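Local coordinates for protein bifunctional endomannanase/endoglucanase (Caldanaerobius polysaccharolyticus, PDB 3W0K) that probably hydrolyses beta-linked mannan and glucan chains as a glycoside hydrolase family 5 enzyme with a beta/alpha-barrel fold, at residues A[316-319]-A[320-323]; A[113-116]-A[117-120]; A[69-72]-A[73-77]. All coordinates share one frame; numbering follows the deposited sequence.

The three contacts are local ones on the outer layer of a beta/alpha barrel. Contact 3 comes first along the chain. It ends helix 62-74 and hands the chain to barrel strand 78-83. Contact 2 lies in the C-terminal half of helix 105-121, which packs beside helix 62-74; the nearest atoms of contacts 2 and 3 are about 8 Å apart. Contact 1 starts helix 319-327, near the C-terminus, on the opposite side of the chain's centre from contact 2, with 38 Å between their centres. Contacts 1 and 3 are 24 Å apart between centres. Helix 25-33 touches both of them. None of the three contacts touches another.

Contact 1 (A[316-319]-A[320-323]); sequences KVDR and ELLD
R319 and D323 form a salt bridge one turn apart on the helix. NE of R319 donates a hydrogen bond to OD1 of D323 at 3.1 Å, with an N-H...O angle of 160°. The oxygen sits at the edge of the guanidinium and close to its plane, while NE meets OD1 on the syn side. The two planes are steeply inclined. One N-H, that of NE, makes the bond. The bend of the R319 chain at chi2 (59°) helps bring NE back to the aspartate. Were R319 an alanine, the D323 carboxylate would probably lose its charged mate, and L322 the CD methylene beside it.

D318 caps the helix start. Its OD1 accepts from L321 N at 3.0 Å, and the donor comes from above the carboxylate plane. With CG anti to the backbone N (chi1 174°), the carboxylate turns toward the first turn of the helix. A water also donates to D318 OD1 and to E320 OE1, 2.8 Å from each, and so bridges two acidic groups. Two backbone bonds begin the helical ladder: L322 N to D318 O at 3.0 Å and D323 N to R319 O at 2.8 Å.

Packing contacts flank these bonds. CB of L321 lies against the D318 carboxylate carbon CG at 3.6 Å, and the two side chains cross at about a right angle. An apolar contact joins CG2 of V317 to CD2 of L322 at 4.2 Å. F30 of helix 25-33 and Y312 of strand 310-312 touch both of these residues, and Y312 also makes a cation-pi contact with R319. The arrangement is an aspartate N-cap, joining the hairpin strand 315-317 to helix 319-327.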
loop_
_atom_site.group_PDB
_atom_site.type_symbol
_atom_site.label_atom_id
_atom_site.label_comp_id
_atom_site.label_asym_id
_atom_site.label_seq_id
_atom_site.Cartn_x
_atom_site.Cartn_y
_atom_site.Cartn_z
ATOM N N LYS A 316 -7.961 -12.473 -18.272
ATOM C CA LYS A 316 -9.424 -12.454 -18.239
ATOM C C LYS A 316 -9.769 -11.367 -17.222
ATOM O O LYS A 316 -9.789 -11.607 -16.014
ATOM C CB LYS A 316 -9.961 -13.807 -17.795
ATOM N N VAL A 317 -10.040 -10.169 -17.728
ATOM C CA VAL A 317 -10.310 -9.020 -16.875
ATOM C C VAL A 317 -11.750 -8.567 -16.723
ATOM O O VAL A 317 -12.611 -8.857 -17.557
ATOM C CB VAL A 317 -9.494 -7.784 -17.351
ATOM C CG1 VAL A 317 -8.019 -8.141 -17.482
ATOM C CG2 VAL A 317 -10.035 -7.259 -18.678
ATOM N N ASP A 318 -11.996 -7.874 -15.614
ATOM C CA ASP A 318 -13.290 -7.274 -15.333
ATOM C C ASP A 318 -13.136 -5.959 -16.103
ATOM O O ASP A 318 -12.516 -5.013 -15.613
ATOM C CB ASP A 318 -13.420 -7.017 -13.823
ATOM C CG ASP A 318 -14.693 -6.259 -13.444
ATOM O OD1 ASP A 318 -15.289 -5.554 -14.287
ATOM O OD2 ASP A 318 -15.086 -6.350 -12.264
ATOM N N ARG A 319 -13.651 -5.927 -17.331
ATOM C CA ARG A 319 -13.526 -4.744 -18.179
ATOM C C ARG A 319 -14.145 -3.481 -17.593
ATOM O O ARG A 319 -13.602 -2.388 -17.764
ATOM C CB ARG A 319 -14.097 -5.014 -19.577
ATOM C CG ARG A 319 -13.740 -3.943 -20.603
ATOM C CD ARG A 319 -12.229 -3.815 -20.763
ATOM N NE ARG A 319 -11.848 -2.716 -21.648
ATOM C CZ ARG A 319 -11.518 -2.863 -22.928
ATOM N NH1 ARG A 319 -11.522 -4.065 -23.485
ATOM N NH2 ARG A 319 -11.177 -1.803 -23.649
ATOM N N GLU A 320 -15.277 -3.626 -16.910
ATOM C CA GLU A 320 -15.939 -2.476 -16.307
ATOM C C GLU A 320 -15.032 -1.818 -15.269
ATOM O O GLU A 320 -14.879 -0.594 -15.253
ATOM C CB GLU A 320 -17.268 -2.886 -15.668
ATOM C CG GLU A 320 -18.039 -1.721 -15.067
ATOM C CD GLU A 320 -19.389 -2.120 -14.495
ATOM O OE1 GLU A 320 -19.544 -3.274 -14.032
ATOM O OE2 GLU A 320 -20.297 -1.264 -14.496
ATOM N N LEU A 321 -14.418 -2.637 -14.417
ATOM C CA LEU A 321 -13.518 -2.123 -13.389
ATOM C C LEU A 321 -12.259 -1.526 -14.018
ATOM O O LEU A 321 -11.817 -0.443 -13.624
ATOM C CB LEU A 321 -13.155 -3.225 -12.391
ATOM C CG LEU A 321 -12.259 -2.817 -11.216
ATOM C CD1 LEU A 321 -12.809 -1.578 -10.513
ATOM C CD2 LEU A 321 -12.134 -3.983 -10.251
ATOM N N LEU A 322 -11.682 -2.229 -14.990
ATOM C CA LEU A 322 -10.492 -1.729 -15.673
ATOM C C LEU A 322 -10.790 -0.359 -16.287
ATOM O O LEU A 322 -9.994 0.571 -16.159
ATOM C CB LEU A 322 -10.037 -2.708 -16.763
ATOM C CG LEU A 322 -8.886 -2.233 -17.660
ATOM C CD1 LEU A 322 -7.637 -1.949 -16.837
ATOM C CD2 LEU A 322 -8.600 -3.277 -18.723
ATOM N N ASP A 323 -11.955 -0.231 -16.921
ATOM C CA ASP A 323 -12.350 1.035 -17.534
ATOM C C ASP A 323 -12.460 2.146 -16.497
ATOM O O ASP A 323 -12.063 3.282 -16.758
ATOM C CB ASP A 323 -13.664 0.884 -18.311
ATOM C CG ASP A 323 -13.486 0.151 -19.635
ATOM O OD1 ASP A 323 -12.334 -0.128 -20.038
ATOM O OD2 ASP A 323 -14.510 -0.146 -20.281
HETATM O O HOH W 1 -17.870 -5.326 -13.170
#

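Contact 2 (A[113-116]-A[117-120]); sequences YQWE and LFAK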
loop_
_atom_site.group_PDB
_atom_site.type_symbol
_atom_site.label_atom_id
_atom_site.label_comp_id
_atom_site.label_asym_id
_atom_site.label_seq_id
_atom_site.Cartn_x
_atom_site.Cartn_y
_atom_site.Cartn_z
ATOM N N TYR A 113 18.542 0.503 9.913
ATOM C CA TYR A 113 19.624 -0.189 9.217
ATOM C C TYR A 113 19.138 -0.788 7.895
ATOM O O TYR A 113 19.838 -0.702 6.885
ATOM C CB TYR A 113 20.222 -1.278 10.115
ATOM C CG TYR A 113 21.185 -2.215 9.418
ATOM C CD1 TYR A 113 22.454 -1.786 9.031
ATOM C CD2 TYR A 113 20.823 -3.534 9.146
ATOM C CE1 TYR A 113 23.339 -2.651 8.388
ATOM C CE2 TYR A 113 21.699 -4.403 8.507
ATOM C CZ TYR A 113 22.951 -3.957 8.130
ATOM O OH TYR A 113 23.806 -4.819 7.482
ATOM N N GLN A 114 17.939 -1.374 7.903
ATOM C CA GLN A 114 17.351 -1.972 6.699
ATOM C C GLN A 114 17.229 -0.909 5.618
ATOM O O GLN A 114 17.617 -1.126 4.469
ATOM C CB GLN A 114 15.938 -2.499 6.973
ATOM C CG GLN A 114 15.794 -3.457 8.132
ATOM C CD GLN A 114 16.371 -4.817 7.848
ATOM O OE1 GLN A 114 17.396 -5.196 8.408
ATOM N NE2 GLN A 114 15.701 -5.573 6.991
ATOM N N TRP A 115 16.659 0.232 5.993
ATOM C CA TRP A 115 16.470 1.325 5.054
ATOM C C TRP A 115 17.775 1.932 4.569
ATOM O O TRP A 115 17.868 2.362 3.422
ATOM C CB TRP A 115 15.512 2.373 5.625
ATOM C CG TRP A 115 14.083 1.954 5.433
ATOM C CD1 TRP A 115 13.134 1.779 6.402
ATOM C CD2 TRP A 115 13.454 1.611 4.188
ATOM N NE1 TRP A 115 11.956 1.344 5.836
ATOM C CE2 TRP A 115 12.126 1.232 4.481
ATOM C CE3 TRP A 115 13.889 1.580 2.854
ATOM C CZ2 TRP A 115 11.223 0.829 3.487
ATOM C CZ3 TRP A 115 12.994 1.177 1.866
ATOM C CH2 TRP A 115 11.674 0.808 2.190
ATOM N N GLU A 116 18.794 1.932 5.423
ATOM C CA GLU A 116 20.095 2.451 5.018
ATOM C C GLU A 116 20.695 1.502 3.983
ATOM O O GLU A 116 21.351 1.941 3.039
ATOM C CB GLU A 116 21.026 2.593 6.219
ATOM C CG GLU A 116 20.654 3.742 7.143
ATOM C CD GLU A 116 21.574 3.851 8.345
ATOM O OE1 GLU A 116 21.931 2.805 8.927
ATOM O OE2 GLU A 116 21.936 4.987 8.710
ATOM N N LEU A 117 20.454 0.202 4.160
ATOM C CA LEU A 117 20.942 -0.811 3.223
ATOM C C LEU A 117 20.377 -0.545 1.833
ATOM O O LEU A 117 21.120 -0.508 0.853
ATOM C CB LEU A 117 20.525 -2.214 3.665
ATOM C CG LEU A 117 21.242 -2.862 4.845
ATOM C CD1 LEU A 117 20.566 -4.185 5.157
ATOM C CD2 LEU A 117 22.715 -3.069 4.514
ATOM N N PHE A 118 19.064 -0.342 1.755
ATOM C CA PHE A 118 18.417 -0.074 0.478
ATOM C C PHE A 118 18.827 1.278 -0.093
ATOM O O PHE A 118 19.015 1.414 -1.301
ATOM C CB PHE A 118 16.893 -0.183 0.608
ATOM C CG PHE A 118 16.414 -1.581 0.880
ATOM C CD1 PHE A 118 16.913 -2.657 0.149
ATOM C CD2 PHE A 118 15.475 -1.827 1.877
ATOM C CE1 PHE A 118 16.484 -3.957 0.409
ATOM C CE2 PHE A 118 15.039 -3.122 2.144
ATOM C CZ PHE A 118 15.544 -4.190 1.411
ATOM N N ALA A 119 18.988 2.275 0.776
ATOM C CA ALA A 119 19.408 3.599 0.325
ATOM C C ALA A 119 20.781 3.502 -0.336
ATOM O O ALA A 119 21.008 4.077 -1.403
ATOM C CB ALA A 119 19.447 4.575 1.495
ATOM N N LYS A 120 21.685 2.749 0.284
ATOM C CA LYS A 120 23.026 2.572 -0.264
ATOM C C LYS A 120 23.017 1.737 -1.538
ATOM O O LYS A 120 23.653 2.095 -2.530
ATOM C CB LYS A 120 23.951 1.908 0.756
ATOM C CG LYS A 120 24.387 2.815 1.888
ATOM C CD LYS A 120 25.477 2.158 2.724
ATOM C CE LYS A 120 24.937 1.016 3.565
ATOM N NZ LYS A 120 24.063 1.522 4.658
HETATM O O HOH W 2 22.813 -0.275 6.216
HETATM O O HOH W 3 24.356 1.460 8.004
#
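The ring of Y113 carries L117 on one face. CG of L117 lies 4.0 Å from the ring centroid, 17° off the normal, which makes a CH-pi contact. The leucine's two methyl groups spread over different parts of the ring. CD1 of L117 comes to 3.5 Å from CE2 of Y113, and CD2 of L117 lies 3.6 Å from OH of Y113. The tyrosine CG stands anti to its own backbone nitrogen (chi1 170°), which swings the ring along the helix toward L117.

The second aromatic pair is W115 and F118. It is an offset edge-to-face stack: the edge of F118 points at the face of the six-membered ring of W115. The centroids are 5.7 Å apart and the planes are at 66°. CD2 of F118 comes to 3.9 Å from both CE3 and CZ3 of W115. The indole NE1 is satisfied elsewhere, by L134 O.

K120 folds back over the helix. Its chain bends at chi3 and chi4, which brings NZ to a weak bond with E116 O, an atom that also accepts from K120 N. A water links NZ to Y113 O, accepting from the amine at 2.7 Å. Another water donates to E116 OE1 and accepts weakly from NZ. The carboxylate and amine, 4.9 Å apart from E116 OE1 to K120 NZ, are therefore joined through solvent and not directly.

Backbone bonds from L117, F118, A119 and K120 run to the carbonyls four residues earlier. W115 touches L83 and F118 touches L81, both on barrel strand 78-83. Helix 62-74 meets L117 and F118 through F62, while helix 148-165 lies against W115, E116 and K120.

Contact 3 (A[69-72]-A[73-77]); sequences LREC and SARNI
E71 and R75 cross obliquely, one turn apart. Their carboxylate and guanidinium planes are 57° apart. NH1 of R75 approaches OE1 of E71 at 2.7 Å to form a salt bridge, with an N-H...O angle of 165°. The bond uses the anti lone pair of OE1, the one turned away from the other oxygen. The same NH1 of R75 also donates to the backbone O of E71 at 2.9 Å. Both acceptors lie near the guanidinium plane, so one nitrogen grips the side chain and main chain of E71 together. The glutamate is bent at chi2, which curls its carboxylate back toward the arginine. R75 reaches it with a chain extended from CG to NE. Beyond this pair, NE of R75 forms a salt bridge with D29 of helix 25-33, so the guanidinium is held by two acids.

C72 and I77 meet on the buried side. Their CB atoms are 4.1 Å apart, and CG2 of I77 lies 4.2 Å from SG of C72. Both side chains also touch V39 of strand 38-44. On another side of the helix, CD1 of L69 lies against the OG of S73.

C72 O gathers the bonds that close the helix end. This oxygen accepts from R75 N at 3.0 Å and from I77 N at 2.9 Å, and the donors arrive from opposite faces of its carbonyl plane. N76 takes a positive phi, 57°, and its N bonds to S73 O. Together the I77 and N76 bonds form a Schellman motif, with N76 as the C-prime residue. It ends helix 62-74 in the beta-alpha-beta unit made with strands 38-44 and 78-83 of the barrel.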
loop_
_atom_site.group_PDB
_atom_site.type_symbol
_atom_site.label_atom_id
_atom_site.label_comp_id
_atom_site.label_asym_id
_atom_site.label_seq_id
_atom_site.Cartn_x
_atom_site.Cartn_y
_atom_site.Cartn_z
ATOM N N LEU A 69 13.033 -4.161 -9.751
ATOM C CA LEU A 69 13.335 -2.799 -10.185
ATOM C C LEU A 69 13.690 -2.750 -11.669
ATOM O O LEU A 69 13.181 -1.906 -12.411
ATOM C CB LEU A 69 14.486 -2.213 -9.353
ATOM C CG LEU A 69 14.993 -0.826 -9.765
ATOM C CD1 LEU A 69 13.885 0.212 -9.639
ATOM C CD2 LEU A 69 16.196 -0.434 -8.916
ATOM N N ARG A 70 14.550 -3.668 -12.097
ATOM C CA ARG A 70 14.970 -3.726 -13.492
ATOM C C ARG A 70 13.791 -3.937 -14.431
ATOM O O ARG A 70 13.668 -3.245 -15.443
ATOM C CB ARG A 70 16.005 -4.836 -13.700
ATOM C CG ARG A 70 16.389 -5.049 -15.155
ATOM C CD ARG A 70 17.655 -5.881 -15.284
ATOM N NE ARG A 70 18.834 -5.152 -14.823
ATOM C CZ ARG A 70 19.382 -4.121 -15.465
ATOM N NH1 ARG A 70 18.860 -3.686 -16.605
ATOM N NH2 ARG A 70 20.451 -3.518 -14.962
ATOM N N GLU A 71 12.922 -4.882 -14.092
ATOM C CA GLU A 71 11.768 -5.162 -14.936
ATOM C C GLU A 71 10.741 -4.029 -14.938
ATOM O O GLU A 71 10.123 -3.751 -15.964
ATOM C CB GLU A 71 11.133 -6.503 -14.558
ATOM C CG GLU A 71 12.072 -7.708 -14.727
ATOM C CD GLU A 71 12.559 -7.929 -16.158
ATOM O OE1 GLU A 71 11.956 -7.391 -17.112
ATOM O OE2 GLU A 71 13.556 -8.664 -16.331
ATOM N N CYS A 72 10.574 -3.354 -13.803
ATOM C CA CYS A 72 9.640 -2.233 -13.736
ATOM C C CYS A 72 10.190 -1.064 -14.555
ATOM O O CYS A 72 9.489 -0.499 -15.396
ATOM C CB CYS A 72 9.412 -1.793 -12.286
ATOM S SG CYS A 72 8.318 -2.876 -11.342
ATOM N N SER A 73 11.456 -0.724 -14.325
ATOM C CA SER A 73 12.096 0.379 -15.037
ATOM C C SER A 73 12.112 0.185 -16.552
ATOM O O SER A 73 11.902 1.139 -17.305
ATOM C CB SER A 73 13.526 0.593 -14.526
ATOM O OG SER A 73 13.521 1.136 -13.216
ATOM N N ALA A 74 12.333 -1.049 -16.995
ATOM C CA ALA A 74 12.371 -1.353 -18.423
ATOM C C ALA A 74 11.044 -1.042 -19.111
ATOM O O ALA A 74 11.012 -0.722 -20.301
ATOM C CB ALA A 74 12.741 -2.813 -18.638
ATOM N N ARG A 75 9.959 -1.106 -18.343
ATOM C CA ARG A 75 8.613 -0.855 -18.856
ATOM C C ARG A 75 8.042 0.500 -18.433
ATOM O O ARG A 75 6.823 0.709 -18.469
ATOM C CB ARG A 75 7.682 -1.981 -18.405
ATOM C CG ARG A 75 8.074 -3.343 -18.935
ATOM C CD ARG A 75 7.366 -4.456 -18.188
ATOM N NE ARG A 75 7.675 -5.761 -18.763
ATOM C CZ ARG A 75 8.817 -6.414 -18.590
ATOM N NH1 ARG A 75 9.781 -5.894 -17.842
ATOM N NH2 ARG A 75 9.014 -7.574 -19.202
ATOM N N ASN A 76 8.922 1.416 -18.031
ATOM C CA ASN A 76 8.525 2.756 -17.598
ATOM C C ASN A 76 7.517 2.729 -16.450
ATOM O O ASN A 76 6.552 3.493 -16.426
ATOM C CB ASN A 76 7.975 3.570 -18.777
ATOM C CG ASN A 76 9.065 4.020 -19.735
ATOM O OD1 ASN A 76 10.238 4.083 -19.373
ATOM N ND2 ASN A 76 8.674 4.356 -20.961
ATOM N N ILE A 77 7.751 1.821 -15.511
ATOM C CA ILE A 77 6.900 1.676 -14.340
ATOM C C ILE A 77 7.722 2.031 -13.110
ATOM O O ILE A 77 8.837 1.539 -12.945
ATOM C CB ILE A 77 6.388 0.220 -14.205
ATOM C CG1 ILE A 77 5.418 -0.102 -15.346
ATOM C CG2 ILE A 77 5.713 0.010 -12.854
ATOM C CD1 ILE A 77 5.004 -1.556 -15.410
#